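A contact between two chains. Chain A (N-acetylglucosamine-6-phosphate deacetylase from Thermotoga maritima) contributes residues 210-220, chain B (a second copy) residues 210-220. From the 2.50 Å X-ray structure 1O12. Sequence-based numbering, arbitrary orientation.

Chain A (210-220) FPNGLKPLHHR
Chain B 210-220: FPNGLKPLHHR

The same eleven-residue stretch from two copies of the deacetylase packs against itself about an approximate twofold axis that passes near the paired Leu217 residues. The chains run antiparallel: the CA atoms of Leu217(A) and Leu217(B) lie 6.6 Å apart, that of Pro211(A) lies 6.4 Å from that of His219(B), and that of His219(A) lies 6.5 Å from that of Pro211(B). No direct hydrogen bond crosses between the stretches, and the 400 Å² they bury together is closed by van der Waals packing and one bridging water.

Each backbone begins with a cis peptide bond before Pro211 and enters a type II turn from Pro211 to Leu214. Asn212 sits at phi/psi -65/138° in A and -63/136° in B; Gly213 follows at 79/31° and 84/17°, where a CB would be jammed against the carbonyl O of Asn212, so glycine suits the turn irrespective of the partner chain. In B the turn carries a weak hydrogen bond, Leu214(B) N to Pro211(B) O at 3.3 Å. Beyond it the chain is extended from Leu214 to His218, without regular strand pairing, and bends at His219 (-52/-31° in A, -55/-35° in B).

His219 covers the most surface in each copy, 50 Å² in A and 52 Å² in B. Its CA-to-CB bond points toward the partner and chi1 is p (77° and 68°), with chi2 at 96° and 94°. His219(B) CB rests 3.9 Å from Pro211(A) CG, and His219(A) CB lies 4.2 Å from Pro211(B) CG, so the proline, its ring puckered C-gamma endo, offers a compact apolar surface to the histidine. Asn212, with chi1 m, starts sideways but brings its end nearer: Asn212(A) ND2 is 4.0 Å from His219(B) CG, and Asn212(B) ND2 is 3.7 Å from His219(A) CB. These approaches are packing contacts; the amide nitrogens and the His219 ND1 atoms find hydrogen bonds elsewhere in the structure.

Leu217 covers 43 Å² in each chain. Both side chains are buried, with chi1 t and chi2 p, and supply apolar bulk at the centre without approaching the other stretch closer than 4.5 Å. One backbone polar group from each leucine is bridged by a water, which donates to Leu217(A) O at 2.9 Å and accepts from Leu217(B) N at 2.8 Å, spanning a gap too wide for direct pairing of these groups.

Pro216, puckered C-gamma exo and pointing toward the partner, fills the space beside this centre. Pro216(A) CB lies 4.2 Å from Leu217(B) O, and Pro216(B) CB lies 4.2 Å from Leu217(A) O. His218 directs its CA-to-CB bond away, yet with chi1 m its ring comes back to meet the proline at the ring edge: His218(A) CE1 is 4.3 Å from Pro216(B) CG, and His218(B) CD2 is 4.5 Å from Pro216(A) CG.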

# COMPACT_ATOMS: atom_id res chain seq x y z
N PHE A 210 5.10 -4.15 -11.97
CA PHE A 210 4.82 -4.24 -10.54
C PHE A 210 3.45 -4.91 -10.36
O PHE A 210 2.49 -4.55 -11.04
CB PHE A 210 4.77 -2.81 -9.97
CG PHE A 210 4.42 -2.73 -8.51
CD1 PHE A 210 5.41 -2.60 -7.55
CD2 PHE A 210 3.08 -2.74 -8.10
CE1 PHE A 210 5.10 -2.50 -6.21
CE2 PHE A 210 2.75 -2.64 -6.76
CZ PHE A 210 3.76 -2.52 -5.81
N PRO A 211 3.35 -5.86 -9.43
CA PRO A 211 4.41 -6.34 -8.54
C PRO A 211 4.89 -7.73 -8.96
O PRO A 211 5.49 -8.45 -8.16
CB PRO A 211 3.71 -6.40 -7.21
CG PRO A 211 2.41 -7.03 -7.63
CD PRO A 211 2.04 -6.30 -8.92
N ASN A 212 4.61 -8.12 -10.20
CA ASN A 212 5.04 -9.45 -10.63
C ASN A 212 6.58 -9.53 -10.65
O ASN A 212 7.25 -8.60 -11.09
CB ASN A 212 4.51 -9.78 -12.03
CG ASN A 212 3.04 -9.37 -12.23
OD1 ASN A 212 2.76 -8.36 -12.90
ND2 ASN A 212 2.11 -10.15 -11.67
N GLY A 213 7.12 -10.64 -10.17
CA GLY A 213 8.57 -10.82 -10.18
C GLY A 213 9.32 -10.10 -9.07
O GLY A 213 10.47 -9.69 -9.25
N LEU A 214 8.68 -9.95 -7.93
CA LEU A 214 9.30 -9.28 -6.79
C LEU A 214 8.94 -10.00 -5.51
O LEU A 214 7.96 -10.75 -5.45
CB LEU A 214 8.83 -7.84 -6.71
CG LEU A 214 9.11 -7.00 -7.96
CD1 LEU A 214 8.02 -5.94 -8.10
CD2 LEU A 214 10.51 -6.37 -7.88
N LYS A 215 9.75 -9.80 -4.47
CA LYS A 215 9.41 -10.42 -3.21
C LYS A 215 8.22 -9.58 -2.72
O LYS A 215 8.18 -8.36 -2.94
CB LYS A 215 10.57 -10.31 -2.22
CG LYS A 215 10.33 -11.09 -0.93
CD LYS A 215 10.91 -12.51 -0.97
CE LYS A 215 12.43 -12.52 -0.84
NZ LYS A 215 12.96 -13.89 -1.05
N PRO A 216 7.22 -10.23 -2.09
CA PRO A 216 6.05 -9.52 -1.58
C PRO A 216 6.41 -8.51 -0.48
O PRO A 216 7.56 -8.42 -0.01
CB PRO A 216 5.19 -10.65 -1.03
CG PRO A 216 5.51 -11.79 -1.97
CD PRO A 216 7.01 -11.69 -2.09
N LEU A 217 5.39 -7.76 -0.06
CA LEU A 217 5.54 -6.78 1.00
C LEU A 217 5.37 -7.49 2.35
O LEU A 217 4.32 -8.08 2.64
CB LEU A 217 4.48 -5.71 0.82
CG LEU A 217 4.41 -4.61 1.86
CD1 LEU A 217 5.33 -3.52 1.45
CD2 LEU A 217 2.98 -4.09 1.97
N HIS A 218 6.41 -7.42 3.18
CA HIS A 218 6.36 -8.03 4.50
C HIS A 218 6.34 -6.96 5.60
O HIS A 218 6.75 -5.81 5.37
CB HIS A 218 7.55 -8.98 4.69
CG HIS A 218 7.47 -10.20 3.84
ND1 HIS A 218 6.36 -11.03 3.82
CD2 HIS A 218 8.34 -10.72 2.94
CE1 HIS A 218 6.55 -12.00 2.94
NE2 HIS A 218 7.74 -11.83 2.39
N HIS A 219 5.88 -7.37 6.78
CA HIS A 219 5.76 -6.49 7.96
C HIS A 219 7.02 -5.70 8.37
O HIS A 219 6.90 -4.59 8.89
CB HIS A 219 5.23 -7.30 9.15
CG HIS A 219 6.26 -8.18 9.79
ND1 HIS A 219 6.98 -7.80 10.91
CD2 HIS A 219 6.72 -9.41 9.46
CE1 HIS A 219 7.84 -8.75 11.23
NE2 HIS A 219 7.70 -9.74 10.37
N ARG A 220 8.21 -6.24 8.13
CA ARG A 220 9.44 -5.52 8.49
C ARG A 220 10.34 -5.25 7.26
O ARG A 220 10.96 -4.19 7.15
CB ARG A 220 10.21 -6.33 9.54
CG ARG A 220 11.17 -5.52 10.37
CD ARG A 220 11.64 -6.36 11.53
NE ARG A 220 12.55 -5.65 12.42
CZ ARG A 220 13.35 -6.28 13.28
NH1 ARG A 220 13.31 -7.61 13.34
NH2 ARG A 220 14.18 -5.58 14.06
N PHE B 210 -2.41 -4.73 12.44
CA PHE B 210 -2.12 -4.79 11.01
C PHE B 210 -0.63 -4.57 10.85
O PHE B 210 -0.07 -3.64 11.42
CB PHE B 210 -2.86 -3.66 10.32
CG PHE B 210 -2.67 -3.60 8.84
CD1 PHE B 210 -3.58 -4.22 7.98
CD2 PHE B 210 -1.61 -2.87 8.30
CE1 PHE B 210 -3.43 -4.10 6.60
CE2 PHE B 210 -1.46 -2.75 6.90
CZ PHE B 210 -2.37 -3.37 6.05
N PRO B 211 0.04 -5.42 10.05
CA PRO B 211 -0.55 -6.54 9.31
C PRO B 211 -0.04 -7.88 9.84
O PRO B 211 -0.12 -8.89 9.16
CB PRO B 211 -0.06 -6.29 7.89
CG PRO B 211 1.36 -5.88 8.16
CD PRO B 211 1.29 -4.98 9.41
N ASN B 212 0.51 -7.88 11.05
CA ASN B 212 1.01 -9.11 11.66
C ASN B 212 -0.17 -10.07 11.83
O ASN B 212 -1.26 -9.65 12.24
CB ASN B 212 1.62 -8.80 13.03
CG ASN B 212 2.43 -7.51 13.05
OD1 ASN B 212 2.00 -6.51 13.63
ND2 ASN B 212 3.60 -7.53 12.43
N GLY B 213 0.01 -11.34 11.49
CA GLY B 213 -1.06 -12.32 11.66
C GLY B 213 -2.05 -12.37 10.53
O GLY B 213 -3.17 -12.89 10.66
N LEU B 214 -1.64 -11.80 9.39
CA LEU B 214 -2.49 -11.78 8.20
C LEU B 214 -1.68 -12.29 7.03
O LEU B 214 -0.46 -12.18 7.03
CB LEU B 214 -2.96 -10.35 7.90
CG LEU B 214 -3.75 -9.58 8.94
CD1 LEU B 214 -3.91 -8.16 8.49
CD2 LEU B 214 -5.09 -10.21 9.15
N LYS B 215 -2.36 -12.86 6.04
CA LYS B 215 -1.72 -13.37 4.83
C LYS B 215 -1.15 -12.14 4.12
O LYS B 215 -1.72 -11.06 4.17
CB LYS B 215 -2.78 -14.06 3.97
CG LYS B 215 -2.30 -14.52 2.60
CD LYS B 215 -1.26 -15.66 2.67
CE LYS B 215 -1.80 -16.93 3.35
NZ LYS B 215 -2.88 -17.59 2.55
N PRO B 216 0.00 -12.28 3.45
CA PRO B 216 0.57 -11.11 2.76
C PRO B 216 -0.23 -10.66 1.53
O PRO B 216 -1.07 -11.39 1.01
CB PRO B 216 1.97 -11.59 2.35
CG PRO B 216 2.28 -12.66 3.36
CD PRO B 216 0.96 -13.39 3.48
N LEU B 217 0.07 -9.46 1.08
CA LEU B 217 -0.58 -8.90 -0.10
C LEU B 217 -0.06 -9.67 -1.33
O LEU B 217 1.14 -9.78 -1.52
CB LEU B 217 -0.19 -7.42 -0.21
CG LEU B 217 -0.74 -6.51 -1.29
CD1 LEU B 217 -2.20 -6.20 -1.00
CD2 LEU B 217 0.08 -5.21 -1.30
N HIS B 218 -0.95 -10.21 -2.15
CA HIS B 218 -0.50 -10.90 -3.36
C HIS B 218 -1.05 -10.20 -4.60
O HIS B 218 -2.05 -9.47 -4.51
CB HIS B 218 -0.89 -12.38 -3.31
CG HIS B 218 -0.11 -13.16 -2.31
ND1 HIS B 218 -0.67 -14.12 -1.51
CD2 HIS B 218 1.20 -13.08 -1.95
CE1 HIS B 218 0.25 -14.61 -0.69
NE2 HIS B 218 1.39 -13.99 -0.94
N HIS B 219 -0.43 -10.42 -5.76
CA HIS B 219 -0.84 -9.74 -7.00
C HIS B 219 -2.30 -9.87 -7.43
O HIS B 219 -2.89 -8.92 -7.97
CB HIS B 219 0.08 -10.13 -8.18
CG HIS B 219 -0.05 -11.56 -8.61
ND1 HIS B 219 -0.89 -11.94 -9.64
CD2 HIS B 219 0.53 -12.69 -8.16
CE1 HIS B 219 -0.81 -13.25 -9.80
NE2 HIS B 219 0.04 -13.73 -8.91
N ARG B 220 -2.90 -11.02 -7.17
CA ARG B 220 -4.28 -11.23 -7.57
C ARG B 220 -5.17 -11.21 -6.33
O ARG B 220 -6.20 -10.53 -6.31
CB ARG B 220 -4.34 -12.58 -8.29
CG ARG B 220 -5.46 -12.77 -9.26
CD ARG B 220 -5.07 -13.91 -10.19
NE ARG B 220 -5.99 -14.08 -11.31
CZ ARG B 220 -5.82 -14.99 -12.27
NH1 ARG B 220 -4.76 -15.81 -12.23
NH2 ARG B 220 -6.72 -15.09 -13.25
O HOH W 1 1.44 -7.54 2.66